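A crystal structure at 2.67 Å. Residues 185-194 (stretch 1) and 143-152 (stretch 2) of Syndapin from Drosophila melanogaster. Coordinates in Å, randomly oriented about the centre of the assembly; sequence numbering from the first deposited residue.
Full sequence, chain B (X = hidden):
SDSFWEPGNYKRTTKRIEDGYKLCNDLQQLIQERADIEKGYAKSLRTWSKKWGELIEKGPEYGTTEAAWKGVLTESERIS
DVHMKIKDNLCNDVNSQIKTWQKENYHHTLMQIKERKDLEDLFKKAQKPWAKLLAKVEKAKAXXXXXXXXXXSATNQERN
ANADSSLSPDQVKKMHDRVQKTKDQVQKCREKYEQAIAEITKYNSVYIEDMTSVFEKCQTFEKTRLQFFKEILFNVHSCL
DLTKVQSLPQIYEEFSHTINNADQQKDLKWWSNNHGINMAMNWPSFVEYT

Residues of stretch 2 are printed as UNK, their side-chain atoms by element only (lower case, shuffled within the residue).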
# COMPACT_ATOMS: atom_id res chain seq x y z
N GLN B 185 31.49 21.89 69.20
CA GLN B 185 30.87 21.88 67.89
C GLN B 185 30.75 20.48 67.30
O GLN B 185 29.66 20.07 66.96
CB GLN B 185 31.60 22.84 66.93
CG GLN B 185 31.16 24.28 67.03
CD GLN B 185 29.67 24.39 67.26
OE1 GLN B 185 29.19 24.18 68.38
NE2 GLN B 185 28.93 24.70 66.20
N VAL B 186 31.85 19.74 67.20
CA VAL B 186 31.79 18.33 66.84
C VAL B 186 30.68 17.53 67.55
O VAL B 186 30.07 16.62 66.97
CB VAL B 186 33.14 17.65 67.05
CG1 VAL B 186 33.00 16.10 67.02
CG2 VAL B 186 34.09 18.12 65.99
N GLN B 187 30.43 17.87 68.81
CA GLN B 187 29.46 17.15 69.57
C GLN B 187 28.10 17.68 69.22
O GLN B 187 27.35 16.99 68.61
CB GLN B 187 29.74 17.17 71.08
CG GLN B 187 29.02 16.03 71.82
CD GLN B 187 28.90 14.78 70.91
OE1 GLN B 187 27.79 14.39 70.49
NE2 GLN B 187 30.06 14.18 70.57
N LYS B 188 27.80 18.90 69.60
CA LYS B 188 26.53 19.51 69.26
C LYS B 188 26.02 19.00 67.87
O LYS B 188 24.90 18.51 67.74
CB LYS B 188 26.62 21.04 69.31
CG LYS B 188 25.30 21.73 69.71
CD LYS B 188 25.22 23.24 69.36
CE LYS B 188 23.85 23.83 69.79
NZ LYS B 188 23.55 25.18 69.22
N CYS B 189 26.89 19.11 66.87
CA CYS B 189 26.63 18.65 65.52
C CYS B 189 26.38 17.18 65.31
O CYS B 189 25.44 16.85 64.59
CB CYS B 189 27.77 19.05 64.63
SG CYS B 189 27.58 20.73 64.30
N ARG B 190 27.23 16.30 65.87
CA ARG B 190 26.96 14.88 65.81
C ARG B 190 25.54 14.66 66.32
O ARG B 190 24.77 13.89 65.75
CB ARG B 190 27.97 14.07 66.61
CG ARG B 190 27.89 12.56 66.32
CD ARG B 190 29.00 11.67 66.87
NE ARG B 190 30.28 11.92 66.22
CZ ARG B 190 31.30 12.56 66.81
NH1 ARG B 190 31.17 13.02 68.07
NH2 ARG B 190 32.45 12.75 66.16
N GLU B 191 25.16 15.37 67.36
CA GLU B 191 23.85 15.17 67.87
C GLU B 191 22.78 15.59 66.89
O GLU B 191 21.99 14.76 66.51
CB GLU B 191 23.68 15.77 69.25
CG GLU B 191 24.08 14.79 70.31
CD GLU B 191 24.42 15.48 71.62
OE1 GLU B 191 23.52 16.11 72.23
OE2 GLU B 191 25.60 15.38 72.06
N LYS B 192 22.75 16.84 66.45
CA LYS B 192 21.69 17.26 65.54
C LYS B 192 21.61 16.32 64.30
O LYS B 192 20.52 16.00 63.82
CB LYS B 192 21.77 18.75 65.14
CG LYS B 192 21.73 19.85 66.23
CD LYS B 192 20.72 19.68 67.44
CE LYS B 192 19.26 19.21 67.08
NZ LYS B 192 18.31 20.23 66.52
N TYR B 193 22.75 15.86 63.82
CA TYR B 193 22.78 14.97 62.70
C TYR B 193 22.05 13.65 63.06
O TYR B 193 21.03 13.33 62.47
CB TYR B 193 24.23 14.83 62.19
CG TYR B 193 24.48 14.04 60.93
CD1 TYR B 193 23.51 13.84 59.94
CD2 TYR B 193 25.73 13.50 60.71
CE1 TYR B 193 23.81 13.07 58.78
CE2 TYR B 193 26.03 12.72 59.58
CZ TYR B 193 25.08 12.52 58.63
OH TYR B 193 25.43 11.77 57.54
N GLU B 194 22.51 12.92 64.07
CA GLU B 194 21.79 11.75 64.59
C GLU B 194 20.32 12.00 64.83
O GLU B 194 19.53 11.11 64.72
CB GLU B 194 22.42 11.27 65.89
CG GLU B 194 23.78 10.54 65.71
CD GLU B 194 24.61 10.52 67.01
OE1 GLU B 194 24.06 10.94 68.07
OE2 GLU B 194 25.80 10.11 66.96
N UNK B 143 26.87 20.51 58.19
CA UNK B 143 27.18 21.30 59.35
C UNK B 143 28.02 20.52 60.33
O UNK B 143 28.59 21.10 61.27
c UNK B 143 25.91 21.84 60.00
c UNK B 143 25.40 23.06 59.27
o UNK B 143 24.48 23.73 59.81
o UNK B 143 25.95 23.34 58.15
N UNK B 144 28.17 19.23 60.09
CA UNK B 144 28.86 18.41 61.06
C UNK B 144 30.18 17.94 60.51
O UNK B 144 31.02 17.45 61.22
c UNK B 144 29.16 15.88 63.27
c UNK B 144 30.30 13.77 62.88
c UNK B 144 28.02 17.20 61.44
o UNK B 144 31.03 12.69 63.35
c UNK B 144 29.96 13.87 61.54
c UNK B 144 28.81 16.01 61.93
c UNK B 144 29.21 15.01 61.07
c UNK B 144 29.91 14.77 63.75
N UNK B 145 30.36 18.08 59.22
CA UNK B 145 31.57 17.61 58.63
C UNK B 145 32.46 18.82 58.66
O UNK B 145 33.67 18.71 58.68
c UNK B 145 30.81 14.69 57.96
n UNK B 145 30.27 13.60 57.32
c UNK B 145 29.98 13.94 56.08
c UNK B 145 30.85 15.71 57.07
c UNK B 145 31.34 17.12 57.19
n UNK B 145 30.32 15.20 55.90
N UNK B 146 31.86 20.01 58.66
CA UNK B 146 32.70 21.20 58.68
C UNK B 146 33.09 21.54 60.11
O UNK B 146 34.10 22.18 60.36
o UNK B 146 31.04 22.93 58.66
c UNK B 146 32.09 22.38 57.92
N UNK B 147 32.30 21.07 61.07
CA UNK B 147 32.72 21.14 62.45
C UNK B 147 33.85 20.15 62.72
O UNK B 147 34.72 20.42 63.53
c UNK B 147 31.56 20.90 63.38
N UNK B 148 33.84 19.00 62.05
CA UNK B 148 34.90 18.01 62.24
C UNK B 148 36.20 18.55 61.68
O UNK B 148 37.27 18.41 62.29
c UNK B 148 34.57 16.71 61.53
s UNK B 148 33.53 15.60 62.46
N UNK B 149 36.09 19.14 60.49
CA UNK B 149 37.21 19.73 59.82
C UNK B 149 37.79 20.86 60.66
O UNK B 149 38.98 20.85 60.90
c UNK B 149 36.81 20.24 58.44
c UNK B 149 37.96 20.20 57.42
c UNK B 149 37.60 22.44 56.26
n UNK B 149 37.87 23.14 54.96
c UNK B 149 37.62 20.91 56.09
N UNK B 150 36.97 21.81 61.10
CA UNK B 150 37.49 22.89 61.93
C UNK B 150 38.34 22.28 63.06
O UNK B 150 39.57 22.41 63.08
c UNK B 150 36.96 25.13 63.00
c UNK B 150 36.38 23.79 62.56
o UNK B 150 35.37 24.05 61.60
N UNK B 151 37.68 21.58 63.96
CA UNK B 151 38.32 20.97 65.10
C UNK B 151 39.65 20.27 64.83
O UNK B 151 40.46 20.17 65.72
c UNK B 151 37.34 20.01 65.74
o UNK B 151 39.15 18.00 66.91
c UNK B 151 38.07 18.36 67.46
c UNK B 151 37.56 19.75 67.21
o UNK B 151 37.39 17.62 68.21
N UNK B 152 39.89 19.78 63.62
CA UNK B 152 41.14 19.06 63.35
C UNK B 152 42.27 20.02 62.99
O UNK B 152 43.44 19.71 63.15
c UNK B 152 40.05 16.81 62.72
n UNK B 152 41.09 15.08 61.20
n UNK B 152 40.33 14.29 59.12
c UNK B 152 39.84 15.76 61.60
c UNK B 152 41.29 14.41 60.05
n UNK B 152 42.47 13.84 59.82
c UNK B 152 40.93 18.00 62.27

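Stretch 2 is helical and runs nearly antiparallel to the helix of stretch 1, at 162°, with the axes 8.5 Å apart at closest approach.

Position 143 has two side-chain carbons, the second carrying two oxygens. Its CB points sideways and the carboxylate stays at the margin, while its backbone O lies 3.2 Å from SG of Cys-189. A short carboxylate makes this Asp-143, whose partly exposed place suits a charged group.

Position 144 has one carbon, then a six-carbon ring bearing an oxygen, and its CB points toward stretch 1, 3.7 Å from CB of Cys-189. One ring carbon lies 3.8 Å from CD2 of Tyr-193, the two rings meeting obliquely, and the ring oxygen lies 3.1 Å from both NE and NH2 of Arg-190. This is Tyr-144, a knob set among Val-186, Cys-189, Arg-190 and Tyr-193. A flat, long side chain reaches across the neighbouring helix, and the hydroxyl at its tip accepts two weak hydrogen bonds from Arg-190.

Position 145 carries one carbon and a five-membered ring of three carbons and two nitrogens. Its CB points away, and the side chain makes no contact within 4.5 Å of stretch 1. It is His-145; a partly exposed place suits a polar ring whose NE2 is hydrogen-bonded elsewhere in the structure.

Position 146, one carbon and one oxygen, touching nothing on stretch 1, is Ser-146, small, polar and exposed.

Position 147 has a single side-chain carbon, its CB, which points toward stretch 1 and lies 4.1 Å from SG of Cys-189. Its CA is just 5.3 Å from CA of Val-186, a closeness that a methyl group accommodates easily; this is Ala-147.

Position 148 has one carbon and one sulfur, and its sulfur lies 4.4 Å from CG2 of Val-186. It is Cys-148, compact and buried.

Position 149, four carbons in a row ending in nitrogen, is Lys-149, whose CB points away; the residue is exposed, which suits a charged chain.

Position 150 branches at its first carbon into an oxygen and a carbon, and makes no contact with stretch 1: Thr-150. Its OG1 instead donates to Ser-146 O at 2.6 Å, within its own helix.

Position 151 has three carbons with two oxygens on the third, and its CB packs 3.8 Å from CG2 of Val-186. It is Glu-151, so an aliphatic part of an acidic side chain serves the contact.

Position 152, three carbons, a nitrogen and a carbon bearing two more nitrogens, is Arg-152, exposed and without contact here.

The contact buries 460 Å² in all. The backbones come close at two places, CA of Cys-189 to CA of Tyr-144 at 5.0 Å and CA of Val-186 to CA of Ala-147 at 5.3 Å, and the tyrosine ring fills the space among four residues of stretch 1. Val-186 covers Ala-147, Cys-148 and Glu-151, and Cys-189 fits beside Ala-147 and Tyr-144. Arg-190 adds two weak hydrogen bonds to the tyrosine hydroxyl, which is also bonded elsewhere in the structure, while its guanidinium lays one face over CE1 of Tyr-144.

Stretch 2, residues 143-152: DYHSACKTER
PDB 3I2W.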